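Local atomic coordinates of guanine nucleotide exchange factor SRM1 (Saccharomyces cerevisiae, PDB entry 3OF7), a protein that promotes the exchange of GDP for GTP on the Ran-type GTPases GSP1 and GSP2, binds chromatin and controls RNA metabolism and nuclear transport. Residues I397-L411 and E415-T427. Sequence-based numbering, arbitrary orientation.
Sequences IAYSWGFGETYAVGL and EDDTEVPTRIKNT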
ATOM      1  N   ILE A 397     -10.391  -9.660 -12.594  1.00 16.71           N
ATOM      2  CA  ILE A 397     -11.127 -10.220 -11.470  1.00 16.07           C
ATOM      3  C   ILE A 397     -10.179 -10.163 -10.272  1.00 15.71           C
ATOM      4  O   ILE A 397      -9.016 -10.548 -10.390  1.00 15.42           O
ATOM      5  CB  ILE A 397     -11.596 -11.673 -11.765  1.00 16.21           C
ATOM      6  CG1 ILE A 397     -12.645 -11.663 -12.898  1.00 16.65           C
ATOM      7  CG2 ILE A 397     -12.172 -12.341 -10.506  1.00 15.87           C
ATOM      8  CD1 ILE A 397     -13.251 -13.024 -13.223  1.00 18.82           C
ATOM      9  N   ALA A 398     -10.680  -9.655  -9.149  1.00 15.68           N
ATOM     10  CA  ALA A 398      -9.904  -9.554  -7.907  1.00 15.83           C
ATOM     11  C   ALA A 398      -9.972 -10.826  -7.052  1.00 16.05           C
ATOM     12  O   ALA A 398     -11.001 -11.521  -7.016  1.00 16.22           O
ATOM     13  CB  ALA A 398     -10.349  -8.330  -7.099  1.00 15.70           C
ATOM     14  N   TYR A 399      -8.864 -11.115  -6.367  1.00 15.87           N
ATOM     15  CA  TYR A 399      -8.700 -12.306  -5.529  1.00 16.04           C
ATOM     16  C   TYR A 399      -8.138 -11.867  -4.195  1.00 15.67           C
ATOM     17  O   TYR A 399      -7.209 -11.064  -4.151  1.00 15.73           O
ATOM     18  CB  TYR A 399      -7.731 -13.306  -6.174  1.00 16.00           C
ATOM     19  CG  TYR A 399      -8.301 -13.996  -7.397  1.00 17.61           C
ATOM     20  CD1 TYR A 399      -8.495 -13.291  -8.584  1.00 17.85           C
ATOM     21  CD2 TYR A 399      -8.652 -15.352  -7.365  1.00 18.48           C
ATOM     22  CE1 TYR A 399      -9.027 -13.904  -9.710  1.00 18.95           C
ATOM     23  CE2 TYR A 399      -9.186 -15.983  -8.494  1.00 19.55           C
ATOM     24  CZ  TYR A 399      -9.371 -15.246  -9.658  1.00 19.92           C
ATOM     25  OH  TYR A 399      -9.895 -15.841 -10.780  1.00 21.01           O
ATOM     26  N   SER A 400      -8.684 -12.401  -3.112  1.00 15.18           N
ATOM     27  CA  SER A 400      -8.262 -11.982  -1.782  1.00 14.65           C
ATOM     28  C   SER A 400      -7.990 -13.173  -0.877  1.00 14.50           C
ATOM     29  O   SER A 400      -8.448 -14.294  -1.137  1.00 14.06           O
ATOM     30  CB  SER A 400      -9.332 -11.080  -1.155  1.00 14.20           C
ATOM     31  OG  SER A 400     -10.557 -11.784  -1.029  1.00 16.06           O
ATOM     32  N   TRP A 401      -7.238 -12.916   0.190  1.00 14.41           N
ATOM     33  CA  TRP A 401      -6.926 -13.935   1.181  1.00 14.38           C
ATOM     34  C   TRP A 401      -6.336 -13.295   2.431  1.00 14.62           C
ATOM     35  O   TRP A 401      -5.995 -12.103   2.435  1.00 14.17           O
ATOM     36  CB  TRP A 401      -5.958 -14.983   0.619  1.00 14.42           C
ATOM     37  CG  TRP A 401      -4.549 -14.487   0.312  1.00 14.44           C
ATOM     38  CD1 TRP A 401      -3.430 -14.675   1.078  1.00 14.39           C
ATOM     39  CD2 TRP A 401      -4.118 -13.761  -0.851  1.00 14.96           C
ATOM     40  NE1 TRP A 401      -2.333 -14.119   0.467  1.00 13.75           N
ATOM     41  CE2 TRP A 401      -2.727 -13.544  -0.715  1.00 14.46           C
ATOM     42  CE3 TRP A 401      -4.776 -13.263  -1.989  1.00 14.73           C
ATOM     43  CZ2 TRP A 401      -1.974 -12.857  -1.678  1.00 14.55           C
ATOM     44  CZ3 TRP A 401      -4.029 -12.577  -2.949  1.00 14.96           C
ATOM     45  CH2 TRP A 401      -2.638 -12.383  -2.787  1.00 16.24           C
ATOM     46  N   GLY A 402      -6.229 -14.097   3.485  1.00 15.07           N
ATOM     47  CA  GLY A 402      -5.652 -13.638   4.733  1.00 15.25           C
ATOM     48  C   GLY A 402      -6.670 -13.552   5.852  1.00 15.90           C
ATOM     49  O   GLY A 402      -7.648 -14.297   5.877  1.00 15.58           O
ATOM     50  N   PHE A 403      -6.407 -12.646   6.785  1.00 15.86           N
ATOM     51  CA  PHE A 403      -7.222 -12.463   7.981  1.00 16.56           C
ATOM     52  C   PHE A 403      -8.667 -12.119   7.614  1.00 16.94           C
ATOM     53  O   PHE A 403      -8.911 -11.195   6.837  1.00 16.76           O
ATOM     54  CB  PHE A 403      -6.600 -11.352   8.822  1.00 16.48           C
ATOM     55  CG  PHE A 403      -7.225 -11.179  10.184  1.00 18.04           C
ATOM     56  CD1 PHE A 403      -7.637  -9.923  10.607  1.00 19.77           C
ATOM     57  CD2 PHE A 403      -7.377 -12.262  11.045  1.00 19.07           C
ATOM     58  CE1 PHE A 403      -8.202  -9.744  11.884  1.00 21.46           C
ATOM     59  CE2 PHE A 403      -7.920 -12.101  12.319  1.00 19.51           C
ATOM     60  CZ  PHE A 403      -8.342 -10.840  12.737  1.00 21.05           C
ATOM     61  N   GLY A 404      -9.616 -12.873   8.165  1.00 17.50           N
ATOM     62  CA  GLY A 404     -11.014 -12.752   7.760  1.00 18.21           C
ATOM     63  C   GLY A 404     -11.952 -12.036   8.712  1.00 18.95           C
ATOM     64  O   GLY A 404     -13.058 -11.656   8.327  1.00 19.09           O
ATOM     65  N   GLU A 405     -11.522 -11.852   9.956  1.00 19.18           N
ATOM     66  CA  GLU A 405     -12.399 -11.332  11.011  1.00 20.04           C
ATOM     67  C   GLU A 405     -12.979  -9.927  10.748  1.00 19.50           C
ATOM     68  O   GLU A 405     -14.059  -9.593  11.227  1.00 19.03           O
ATOM     69  CB  GLU A 405     -11.655 -11.384  12.346  1.00 20.67           C
ATOM     70  CG  GLU A 405     -12.426 -10.951  13.571  0.80 23.75           C
ATOM     71  CD  GLU A 405     -11.592 -11.132  14.823  0.70 26.63           C
ATOM     72  OE1 GLU A 405     -11.229 -12.287  15.124  0.80 28.52           O
ATOM     73  OE2 GLU A 405     -11.278 -10.123  15.489  0.70 28.76           O
ATOM     74  N   THR A 406     -12.273  -9.104   9.985  1.00 19.11           N
ATOM     75  CA  THR A 406     -12.777  -7.760   9.706  1.00 18.81           C
ATOM     76  C   THR A 406     -13.431  -7.647   8.325  1.00 18.19           C
ATOM     77  O   THR A 406     -13.842  -6.556   7.922  1.00 18.04           O
ATOM     78  CB  THR A 406     -11.683  -6.690   9.867  1.00 18.95           C
ATOM     79  OG1 THR A 406     -10.491  -7.134   9.215  1.00 20.41           O
ATOM     80  CG2 THR A 406     -11.397  -6.438  11.361  1.00 20.14           C
ATOM     81  N   TYR A 407     -13.532  -8.779   7.625  1.00 17.73           N
ATOM     82  CA  TYR A 407     -14.192  -8.886   6.302  1.00 17.90           C
ATOM     83  C   TYR A 407     -13.475  -8.083   5.217  1.00 17.21           C
ATOM     84  O   TYR A 407     -14.060  -7.760   4.182  1.00 17.12           O
ATOM     85  CB  TYR A 407     -15.680  -8.485   6.372  1.00 18.32           C
ATOM     86  CG  TYR A 407     -16.418  -9.120   7.529  1.00 20.67           C
ATOM     87  CD1 TYR A 407     -16.841 -10.449   7.462  1.00 22.68           C
ATOM     88  CD2 TYR A 407     -16.671  -8.400   8.698  1.00 22.02           C
ATOM     89  CE1 TYR A 407     -17.507 -11.047   8.528  1.00 24.16           C
ATOM     90  CE2 TYR A 407     -17.338  -8.991   9.775  1.00 24.49           C
ATOM     91  CZ  TYR A 407     -17.754 -10.309   9.677  1.00 25.17           C
ATOM     92  OH  TYR A 407     -18.417 -10.904  10.727  1.00 28.34           O
ATOM     93  N   ALA A 408     -12.202  -7.776   5.458  1.00 17.00           N
ATOM     94  CA  ALA A 408     -11.395  -6.997   4.522  1.00 16.66           C
ATOM     95  C   ALA A 408     -11.127  -7.765   3.222  1.00 16.31           C
ATOM     96  O   ALA A 408     -10.756  -7.171   2.206  1.00 16.52           O
ATOM     97  CB  ALA A 408     -10.082  -6.587   5.185  1.00 16.77           C
ATOM     98  N   VAL A 409     -11.309  -9.083   3.262  1.00 15.79           N
ATOM     99  CA  VAL A 409     -11.159  -9.913   2.071  1.00 15.76           C
ATOM    100  C   VAL A 409     -12.384  -9.832   1.146  1.00 16.33           C
ATOM    101  O   VAL A 409     -12.298 -10.198  -0.027  1.00 16.01           O
ATOM    102  CB  VAL A 409     -10.798 -11.394   2.404  1.00 15.82           C
ATOM    103  CG1 VAL A 409      -9.445 -11.472   3.107  1.00 15.49           C
ATOM    104  CG2 VAL A 409     -11.891 -12.059   3.254  1.00 14.72           C
ATOM    105  N   GLY A 410     -13.506  -9.335   1.675  1.00 17.15           N
ATOM    106  CA  GLY A 410     -14.745  -9.149   0.893  1.00 18.24           C
ATOM    107  C   GLY A 410     -15.328 -10.451   0.357  1.00 19.47           C
ATOM    108  O   GLY A 410     -15.822 -10.513  -0.779  1.00 19.62           O
ATOM    109  N   LEU A 411     -15.262 -11.496   1.168  1.00 20.13           N
ATOM    110  CA  LEU A 411     -15.737 -12.811   0.741  1.00 21.34           C
ATOM    111  C   LEU A 411     -17.050 -13.227   1.420  1.00 22.61           C
ATOM    112  O   LEU A 411     -17.425 -14.398   1.405  1.00 23.02           O
ATOM    113  CB  LEU A 411     -14.623 -13.859   0.906  1.00 21.18           C
ATOM    114  CG  LEU A 411     -13.411 -13.632  -0.019  1.00 20.35           C
ATOM    115  CD1 LEU A 411     -12.239 -14.538   0.341  1.00 19.89           C
ATOM    116  CD2 LEU A 411     -13.775 -13.804  -1.507  1.00 19.21           C
ATOM    117  N   GLU A 415     -16.244 -15.262   9.125  1.00 28.14           N
ATOM    118  CA  GLU A 415     -15.129 -14.652   9.863  1.00 27.96           C
ATOM    119  C   GLU A 415     -13.791 -15.380   9.689  1.00 27.36           C
ATOM    120  O   GLU A 415     -12.728 -14.795   9.921  1.00 27.45           O
ATOM    121  CB  GLU A 415     -15.458 -14.544  11.358  1.00 28.07           C
ATOM    122  CG  GLU A 415     -16.362 -13.387  11.711  0.80 28.75           C
ATOM    123  CD  GLU A 415     -16.539 -13.218  13.213  0.50 30.00           C
ATOM    124  OE1 GLU A 415     -17.698 -13.133  13.669  0.50 30.86           O
ATOM    125  OE2 GLU A 415     -15.521 -13.174  13.940  0.50 30.77           O
ATOM    126  N   ASP A 416     -13.843 -16.647   9.285  1.00 26.90           N
ATOM    127  CA  ASP A 416     -12.640 -17.484   9.209  1.00 26.33           C
ATOM    128  C   ASP A 416     -11.648 -16.937   8.193  1.00 25.38           C
ATOM    129  O   ASP A 416     -12.049 -16.376   7.164  1.00 25.44           O
ATOM    130  CB  ASP A 416     -12.993 -18.930   8.859  0.90 26.81           C
ATOM    131  CG  ASP A 416     -14.109 -19.479   9.720  0.70 28.54           C
ATOM    132  OD1 ASP A 416     -15.290 -19.269   9.364  0.70 30.93           O
ATOM    133  OD2 ASP A 416     -13.802 -20.115  10.750  0.80 30.67           O
ATOM    134  N   ASP A 417     -10.360 -17.099   8.485  1.00 23.91           N
ATOM    135  CA  ASP A 417      -9.300 -16.671   7.568  1.00 22.64           C
ATOM    136  C   ASP A 417      -9.367 -17.429   6.246  1.00 22.08           C
ATOM    137  O   ASP A 417      -9.778 -18.594   6.212  1.00 21.56           O
ATOM    138  CB  ASP A 417      -7.927 -16.848   8.212  1.00 22.19           C
ATOM    139  CG  ASP A 417      -7.791 -16.098   9.531  1.00 21.85           C
ATOM    140  OD1 ASP A 417      -8.485 -15.075   9.729  1.00 21.50           O
ATOM    141  OD2 ASP A 417      -6.981 -16.532  10.370  1.00 21.54           O
ATOM    142  N   THR A 418      -8.981 -16.750   5.162  1.00 20.94           N
ATOM    143  CA  THR A 418      -8.996 -17.326   3.821  1.00 20.17           C
ATOM    144  C   THR A 418      -7.588 -17.767   3.434  1.00 19.82           C
ATOM    145  O   THR A 418      -6.668 -16.947   3.344  1.00 19.40           O
ATOM    146  CB  THR A 418      -9.584 -16.341   2.780  1.00 20.29           C
ATOM    147  OG1 THR A 418     -10.931 -16.009   3.135  1.00 19.53           O
ATOM    148  CG2 THR A 418      -9.567 -16.945   1.388  1.00 20.13           C
ATOM    149  N   GLU A 419      -7.438 -19.069   3.194  1.00 19.44           N
ATOM    150  CA  GLU A 419      -6.119 -19.703   3.079  1.00 19.60           C
ATOM    151  C   GLU A 419      -5.330 -19.401   1.804  1.00 19.38           C
ATOM    152  O   GLU A 419      -4.105 -19.273   1.847  1.00 19.27           O
ATOM    153  CB  GLU A 419      -6.237 -21.219   3.275  1.00 19.81           C
ATOM    154  CG  GLU A 419      -4.900 -21.918   3.458  1.00 21.04           C
ATOM    155  CD  GLU A 419      -5.055 -23.382   3.837  0.90 23.15           C
ATOM    156  OE1 GLU A 419      -6.087 -23.981   3.472  1.00 25.62           O
ATOM    157  OE2 GLU A 419      -4.146 -23.929   4.494  1.00 22.80           O
ATOM    158  N   VAL A 420      -6.026 -19.324   0.674  1.00 18.87           N
ATOM    159  CA  VAL A 420      -5.386 -19.111  -0.620  1.00 18.67           C
ATOM    160  C   VAL A 420      -6.146 -18.019  -1.368  1.00 17.90           C
ATOM    161  O   VAL A 420      -7.292 -17.742  -1.032  1.00 18.06           O
ATOM    162  CB  VAL A 420      -5.365 -20.408  -1.486  1.00 18.80           C
ATOM    163  CG1 VAL A 420      -4.431 -21.454  -0.874  1.00 19.56           C
ATOM    164  CG2 VAL A 420      -6.780 -20.979  -1.672  1.00 18.84           C
ATOM    165  N   PRO A 421      -5.511 -17.399  -2.384  1.00 17.80           N
ATOM    166  CA  PRO A 421      -6.189 -16.362  -3.163  1.00 17.62           C
ATOM    167  C   PRO A 421      -7.536 -16.853  -3.712  1.00 18.18           C
ATOM    168  O   PRO A 421      -7.597 -17.855  -4.432  1.00 18.49           O
ATOM    169  CB  PRO A 421      -5.197 -16.070  -4.287  1.00 17.58           C
ATOM    170  CG  PRO A 421      -3.862 -16.366  -3.657  1.00 17.89           C
ATOM    171  CD  PRO A 421      -4.113 -17.581  -2.822  1.00 17.74           C
ATOM    172  N   THR A 422      -8.597 -16.136  -3.362  1.00 18.07           N
ATOM    173  CA  THR A 422      -9.956 -16.571  -3.635  1.00 18.46           C
ATOM    174  C   THR A 422     -10.717 -15.474  -4.369  1.00 18.17           C
ATOM    175  O   THR A 422     -10.752 -14.310  -3.946  1.00 17.00           O
ATOM    176  CB  THR A 422     -10.659 -16.998  -2.320  1.00 18.33           C
ATOM    177  OG1 THR A 422      -9.912 -18.064  -1.716  1.00 19.45           O
ATOM    178  CG2 THR A 422     -12.079 -17.472  -2.562  1.00 19.53           C
ATOM    179  N   ARG A 423     -11.324 -15.866  -5.482  1.00 18.25           N
ATOM    180  CA  ARG A 423     -12.094 -14.956  -6.327  1.00 18.43           C
ATOM    181  C   ARG A 423     -13.158 -14.191  -5.550  1.00 18.36           C
ATOM    182  O   ARG A 423     -13.931 -14.781  -4.797  1.00 18.21           O
ATOM    183  CB  ARG A 423     -12.743 -15.772  -7.448  1.00 18.96           C
ATOM    184  CG  ARG A 423     -13.643 -15.009  -8.384  1.00 20.97           C
ATOM    185  CD  ARG A 423     -14.179 -15.986  -9.421  1.00 24.29           C
ATOM    186  NE  ARG A 423     -15.100 -15.362 -10.358  1.00 27.83           N
ATOM    187  CZ  ARG A 423     -15.884 -16.038 -11.193  1.00 28.98           C
ATOM    188  NH1 ARG A 423     -15.861 -17.366 -11.195  1.00 29.38           N
ATOM    189  NH2 ARG A 423     -16.687 -15.386 -12.021  1.00 29.32           N
ATOM    190  N   ILE A 424     -13.180 -12.871  -5.725  1.00 17.91           N
ATOM    191  CA  ILE A 424     -14.264 -12.050  -5.206  1.00 18.68           C
ATOM    192  C   ILE A 424     -15.347 -11.994  -6.288  1.00 19.33           C
ATOM    193  O   ILE A 424     -15.132 -11.440  -7.378  1.00 19.35           O
ATOM    194  CB  ILE A 424     -13.806 -10.627  -4.828  1.00 18.18           C
ATOM    195  CG1 ILE A 424     -12.713 -10.686  -3.741  1.00 18.42           C
ATOM    196  CG2 ILE A 424     -14.999  -9.800  -4.353  1.00 18.43           C
ATOM    197  CD1 ILE A 424     -11.985  -9.360  -3.489  1.00 17.99           C
ATOM    198  N   LYS A 425     -16.483 -12.609  -5.983  1.00 20.09           N
ATOM    199  CA  LYS A 425     -17.660 -12.593  -6.852  1.00 20.69           C
ATOM    200  C   LYS A 425     -18.827 -11.998  -6.076  1.00 20.85           C
ATOM    201  O   LYS A 425     -19.262 -12.563  -5.070  1.00 21.26           O
ATOM    202  CB  LYS A 425     -17.993 -14.016  -7.312  1.00 21.22           C
ATOM    203  CG  LYS A 425     -19.074 -14.118  -8.383  0.80 21.79           C
ATOM    204  CD  LYS A 425     -19.230 -15.570  -8.832  0.80 23.88           C
ATOM    205  CE  LYS A 425     -20.278 -15.714  -9.925  0.70 24.85           C
ATOM    206  NZ  LYS A 425     -20.356 -17.137 -10.394  0.70 25.79           N
ATOM    207  N   ASN A 426     -19.295 -10.833  -6.517  1.00 20.44           N
ATOM    208  CA  ASN A 426     -20.509 -10.216  -5.978  1.00 20.42           C
ATOM    209  C   ASN A 426     -21.148  -9.387  -7.073  1.00 20.26           C
ATOM    210  O   ASN A 426     -20.469  -9.016  -8.036  1.00 20.26           O
ATOM    211  CB  ASN A 426     -20.257  -9.416  -4.667  1.00 20.34           C
ATOM    212  CG  ASN A 426     -19.874  -7.944  -4.897  1.00 19.97           C
ATOM    213  OD1 ASN A 426     -19.041  -7.618  -5.742  1.00 20.79           O
ATOM    214  ND2 ASN A 426     -20.455  -7.061  -4.096  1.00 18.56           N
ATOM    215  N   THR A 427     -22.446  -9.120  -6.945  1.00 20.22           N
ATOM    216  CA  THR A 427     -23.195  -8.387  -7.972  1.00 20.10           C
ATOM    217  C   THR A 427     -22.500  -7.087  -8.398  1.00 19.71           C
ATOM    218  O   THR A 427     -22.347  -6.823  -9.586  1.00 19.75           O
ATOM    219  CB  THR A 427     -24.646  -8.082  -7.511  1.00 20.50           C
ATOM    220  OG1 THR A 427     -25.254  -9.281  -7.019  1.00 20.92           O
ATOM    221  CG2 THR A 427     -25.489  -7.527  -8.662  1.00 20.75           C
TER
HETATM  222  O   HOH W   1     -13.513  -9.346  -8.757  1.00 18.34           O
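S400 and T422 exchange two backbone hydrogen bonds, and G402 and T418 exchange two more, illustrating how an antiparallel strand pair keeps its polar backbone paired across an interruption. Between these pairs the register slips by two residues, a beta bulge where the chain turns at V420. G402 N gives to T418 O at 2.9 Å, and beyond the bulge I424 N gives to A398 O. A398 N is served by a water that also donates to I424 O, closing the end of the strand pair. At the other end the carboxylate of D417 replaces a backbone acceptor: its OD1 takes G404 N at 2.9 Å on the anti side, 21° out of the carboxylate plane. Hydroxyls look after two carbonyls. S400 OG, turned between its own N and carbonyl carbon (chi1 61°), donates to V409 O at 2.6 Å, tying the loop back to the strand, while T422 OG1 donates to V420 O. Apolar groups fill in around these bonds. P421 CG sits over the six-membered ring of W401, 3.8 Å from its centroid, and R423 CA lies over one face of the Y399 ring in a second CH-pi contact. A serine in place of Y399 would probably leave R423 CA and CB without the ring they pack on and open a gap between the strand and M463. On the face that carries the side chains of S400, T418 and T422, L411 CD1 comes within 3.4 Å of T418 OG1. Strands 398-402 and 421-423 are the third and fourth of a four-stranded antiparallel blade within the seventh RCC1 repeat of the beta-propeller, 421-423 forming an edge; on its inner side, 398-402 bonds to strand 388-393, while helix 453-464 packs through M463 against I397, Y399 and R423.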